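Local coordinates for adherence and virulence protein A (Streptococcus pneumoniae, PDB 6PON) that binds fibronectin and probably contributes to the adherence and virulence of pneumococci, at residues 183-187 / 188-192; 245-248 / 249-253. All blocks are in the same frame, centred on the assembly; numbering follows the deposited sequence.

Contact 1. Residues 183-187 / 188-192; sequences EILQT and QELTA
Helix 178-187 closes with Ile184 O receiving Gln188 N across the junction, while one residue earlier Glu183 O is gripped twice by Thr187. Thr187 N donates to Glu183 O at 3.0 Å, and Thr187 OG1 reaches the same Glu183 O at 2.8 Å from the opposite face of the carbonyl, above its plane. What brings the hydroxyl back onto the helix is its first torsion, which sets OG1 between the backbone N and the carbonyl carbon (chi1 68°).

Ile184 O takes its bond from Gln188 N at 2.8 Å, just where Gln188 leaves helical geometry. Alongside it, Ile184 CG2 rests on Gln188 CG at 4.0 Å, the two side chains meeting at a slant. Gln188 is bent at chi2 (-71°), and its OE1 accepts from Asn194 ND2.

Leu185 starts out away from the loop, but its CD2 returns to meet Leu190 CD1 at 3.8 Å, the two side chains crossing at about a right angle. A water bridges two backbone carbonyls here, donating to Gln188 O at 2.9 Å and more loosely to Leu185 O; the latter also accepts from Lys218 NZ of the second subunit.

The loop then reaches Thr191, the N-cap of helix 192-198, whose OG1 bonds Asn194 N. This is a short helix-loop-helix connection: Ile184 packs on Leu198 of the next helix, Leu190 on Leu214 of helix 204-225, and Leu185 on Leu219 of the second subunit.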
loop_
_atom_site.group_PDB
_atom_site.type_symbol
_atom_site.label_atom_id
_atom_site.label_comp_id
_atom_site.label_asym_id
_atom_site.label_seq_id
_atom_site.Cartn_x
_atom_site.Cartn_y
_atom_site.Cartn_z
ATOM N N GLU B 183 6.713 -10.002 3.661
ATOM C CA GLU B 183 8.084 -10.155 3.177
ATOM C C GLU B 183 8.156 -10.016 1.662
ATOM O O GLU B 183 9.004 -9.285 1.132
ATOM C CB GLU B 183 8.623 -11.517 3.628
ATOM C CG GLU B 183 9.833 -12.050 2.863
ATOM C CD GLU B 183 10.139 -13.521 3.197
ATOM O OE1 GLU B 183 11.045 -14.095 2.542
ATOM O OE2 GLU B 183 9.480 -14.095 4.111
ATOM N N ILE B 184 7.270 -10.722 0.952
ATOM C CA ILE B 184 7.238 -10.646 -0.507
ATOM C C ILE B 184 6.978 -9.220 -0.968
ATOM O O ILE B 184 7.593 -8.743 -1.927
ATOM C CB ILE B 184 6.179 -11.612 -1.072
ATOM C CG1 ILE B 184 6.614 -13.062 -0.858
ATOM C CG2 ILE B 184 5.953 -11.346 -2.536
ATOM C CD1 ILE B 184 5.589 -14.068 -1.294
ATOM N N LEU B 185 6.044 -8.529 -0.323
ATOM C CA LEU B 185 5.702 -7.190 -0.772
ATOM C C LEU B 185 6.734 -6.156 -0.337
ATOM O O LEU B 185 6.847 -5.107 -0.975
ATOM C CB LEU B 185 4.321 -6.796 -0.257
ATOM C CG LEU B 185 3.153 -7.660 -0.698
ATOM C CD1 LEU B 185 1.945 -7.311 0.147
ATOM C CD2 LEU B 185 2.852 -7.492 -2.204
ATOM N N GLN B 186 7.495 -6.447 0.721
ATOM C CA GLN B 186 8.544 -5.540 1.163
ATOM C C GLN B 186 9.774 -5.619 0.276
ATOM O O GLN B 186 10.457 -4.611 0.071
ATOM C CB GLN B 186 8.934 -5.860 2.601
ATOM C CG GLN B 186 9.991 -4.929 3.192
ATOM C CD GLN B 186 9.894 -4.905 4.696
ATOM O OE1 GLN B 186 9.781 -5.952 5.314
ATOM N NE2 GLN B 186 9.898 -3.728 5.288
ATOM N N THR B 187 10.077 -6.803 -0.241
ATOM C CA THR B 187 11.359 -7.063 -0.876
ATOM C C THR B 187 11.278 -7.419 -2.355
ATOM O O THR B 187 12.214 -7.102 -3.093
ATOM C CB THR B 187 12.092 -8.201 -0.155
ATOM O OG1 THR B 187 11.379 -9.425 -0.365
ATOM C CG2 THR B 187 12.213 -7.908 1.355
ATOM N N GLN B 188 10.213 -8.072 -2.814
ATOM C CA GLN B 188 10.195 -8.561 -4.186
ATOM C C GLN B 188 9.745 -7.473 -5.151
ATOM O O GLN B 188 9.034 -6.533 -4.783
ATOM C CB GLN B 188 9.286 -9.784 -4.324
ATOM C CG GLN B 188 9.802 -11.010 -3.609
ATOM C CD GLN B 188 11.018 -11.599 -4.293
ATOM O OE1 GLN B 188 10.998 -11.890 -5.493
ATOM N NE2 GLN B 188 12.084 -11.776 -3.536
ATOM N N GLU B 189 10.187 -7.600 -6.396
ATOM C CA GLU B 189 9.742 -6.703 -7.451
ATOM C C GLU B 189 8.335 -7.117 -7.856
ATOM O O GLU B 189 8.100 -8.268 -8.241
ATOM C CB GLU B 189 10.698 -6.750 -8.640
ATOM C CG GLU B 189 11.065 -5.381 -9.198
ATOM C CD GLU B 189 12.262 -5.440 -10.139
ATOM O OE1 GLU B 189 13.335 -5.922 -9.707
ATOM O OE2 GLU B 189 12.128 -5.016 -11.312
ATOM N N LEU B 190 7.393 -6.197 -7.732
ATOM C CA LEU B 190 6.003 -6.511 -8.016
ATOM C C LEU B 190 5.626 -6.178 -9.445
ATOM O O LEU B 190 4.544 -5.644 -9.701
ATOM C CB LEU B 190 5.119 -5.784 -7.018
ATOM C CG LEU B 190 5.679 -5.990 -5.598
ATOM C CD1 LEU B 190 4.862 -5.220 -4.554
ATOM C CD2 LEU B 190 5.784 -7.495 -5.237
ATOM N N THR B 191 6.514 -6.474 -10.394
ATOM C CA THR B 191 6.134 -6.407 -11.795
ATOM C C THR B 191 5.142 -7.515 -12.115
ATOM O O THR B 191 5.050 -8.531 -11.416
ATOM C CB THR B 191 7.344 -6.549 -12.724
ATOM O OG1 THR B 191 8.044 -7.761 -12.419
ATOM C CG2 THR B 191 8.287 -5.369 -12.587
ATOM N N ALA B 192 4.388 -7.293 -13.191
ATOM C CA ALA B 192 3.442 -8.291 -13.679
ATOM C C ALA B 192 4.092 -9.665 -13.774
ATOM O O ALA B 192 3.533 -10.670 -13.315
ATOM C CB ALA B 192 2.902 -7.859 -15.042
HETATM O O HOH W 1 8.951 -4.096 -3.244
#

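Contact 2. Residues 245-248 / 249-253; sequences ANQA and GEPFA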
loop_
_atom_site.group_PDB
_atom_site.type_symbol
_atom_site.label_atom_id
_atom_site.label_comp_id
_atom_site.label_asym_id
_atom_site.label_seq_id
_atom_site.Cartn_x
_atom_site.Cartn_y
_atom_site.Cartn_z
ATOM N N ALA B 245 4.721 2.679 14.444
ATOM C CA ALA B 245 4.520 1.280 14.816
ATOM C C ALA B 245 4.992 0.973 16.240
ATOM O O ALA B 245 4.437 0.077 16.890
ATOM C CB ALA B 245 5.225 0.368 13.823
ATOM N N ASN B 246 6.004 1.677 16.746
ATOM C CA ASN B 246 6.480 1.415 18.111
ATOM C C ASN B 246 5.995 2.489 19.088
ATOM O O ASN B 246 6.737 2.999 19.932
ATOM C CB ASN B 246 8.004 1.266 18.139
ATOM C CG ASN B 246 8.747 2.564 17.804
ATOM O OD1 ASN B 246 8.183 3.492 17.206
ATOM N ND2 ASN B 246 10.024 2.631 18.197
ATOM N N GLN B 247 4.705 2.805 18.984
ATOM C CA GLN B 247 4.066 3.793 19.845
ATOM C C GLN B 247 4.174 3.407 21.323
ATOM O O GLN B 247 4.180 2.224 21.687
ATOM C CB GLN B 247 2.596 3.945 19.440
ATOM C CG GLN B 247 1.716 4.698 20.428
ATOM C CD GLN B 247 0.285 4.819 19.938
ATOM O OE1 GLN B 247 -0.558 5.450 20.583
ATOM N NE2 GLN B 247 0.012 4.222 18.778
ATOM N N ALA B 248 4.257 4.427 22.178
ATOM C CA ALA B 248 4.373 4.246 23.621
ATOM C C ALA B 248 3.315 5.090 24.321
ATOM O O ALA B 248 3.271 6.316 24.148
ATOM C CB ALA B 248 5.776 4.615 24.112
ATOM N N GLY B 249 2.473 4.434 25.116
ATOM C CA GLY B 249 1.424 5.134 25.814
ATOM C C GLY B 249 0.299 5.532 24.875
ATOM O O GLY B 249 0.096 4.954 23.807
ATOM N N GLU B 250 -0.421 6.562 25.288
ATOM C CA GLU B 250 -1.585 7.097 24.595
ATOM C C GLU B 250 -1.326 8.488 24.011
ATOM O O GLU B 250 -0.388 9.185 24.419
ATOM C CB GLU B 250 -2.768 7.152 25.562
ATOM C CG GLU B 250 -3.276 5.796 25.898
ATOM C CD GLU B 250 -4.527 5.867 26.707
ATOM O OE1 GLU B 250 -4.660 6.849 27.474
ATOM O OE2 GLU B 250 -5.369 4.949 26.574
ATOM N N PRO B 251 -2.150 8.927 23.036
ATOM C CA PRO B 251 -1.886 10.212 22.369
ATOM C C PRO B 251 -2.123 11.437 23.230
ATOM O O PRO B 251 -2.583 11.344 24.369
ATOM C CB PRO B 251 -2.849 10.192 21.178
ATOM C CG PRO B 251 -3.386 8.804 21.086
ATOM C CD PRO B 251 -3.283 8.200 22.444
ATOM N N PHE B 252 -1.798 12.601 22.671
ATOM C CA PHE B 252 -1.913 13.878 23.349
ATOM C C PHE B 252 -2.820 14.795 22.541
ATOM O O PHE B 252 -3.077 14.567 21.355
ATOM C CB PHE B 252 -0.534 14.535 23.539
ATOM C CG PHE B 252 0.387 13.781 24.465
ATOM C CD1 PHE B 252 0.988 12.608 24.060
ATOM C CD2 PHE B 252 0.665 14.258 25.726
ATOM C CE1 PHE B 252 1.838 11.913 24.901
ATOM C CE2 PHE B 252 1.514 13.567 26.576
ATOM C CZ PHE B 252 2.100 12.394 26.156
ATOM N N ALA B 253 -3.303 15.844 23.192
ATOM C CA ALA B 253 -4.186 16.768 22.500
ATOM C C ALA B 253 -3.431 17.580 21.459
ATOM O O ALA B 253 -4.014 18.004 20.452
ATOM C CB ALA B 253 -4.879 17.690 23.500
#
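Ala248 is tied by its backbone to Leu234 through hydrogen bonding and hands the chain directly to Gly249, where its course bends. Ala248 O and Gly249 O, both acceptors, stand 3.5 Å apart.

Gln247 leans over this junction. Its CG lies anti to the backbone N (chi1 167°), and beyond it the chain is stretched out straight, which carries the side chain along the loop in the direction of Pro251. Gln247 CG passes Gly249 O at 3.8 Å, and Gln247 CD follows at 3.9 Å from the same Gly249 O.

Strand 247-248 is a weakly bonded outer strand of a small antiparallel sheet in which 233-235 runs between it and 239-240. Next along the chain, Gly249 has a positive phi (74°), a region that a residue lacking a side chain enters easily. No tight reverse turn results: Ala248 O and Glu250 N remain 3.9 Å apart, and Gln247 CA is 8.1 Å from Glu250 CA. The chain continues extended through Glu250, Pro251 and Phe252 toward helix 255-263, and on the way the backbone of Phe252 hydrogen-bonds to that of Pro232, just before strand 233-235.

Pro251 and Gln247 both touch Cys233 of the central strand. Farther on, the side chain of Phe252 packs on Leu234 and against Leu258 and Thr261 of helix 255-263. At the other end, Ala245 N donates to Glu209 OE1 of the second subunit.

Overall arrangement
Contact 1 comes first along the chain and closes before contact 2 opens; their centres are about 31 Å apart and their nearest atoms about 11 Å, without touching. Both lie on the same side of the chain's centre in an elongated molecule, the centre of contact 2 about 42 Å from it and that of contact 1 about 21 Å. Helix 204-225 follows the helical part that holds contact 1 and leads to the three-stranded sheet that holds contact 2. No secondary-structure element is shared, although both belong to the NFACT N-terminal and middle region. Both meet helix 204-225 of the second subunit at the interface of the two-chain assembly, contact 2 through Ala245 alone.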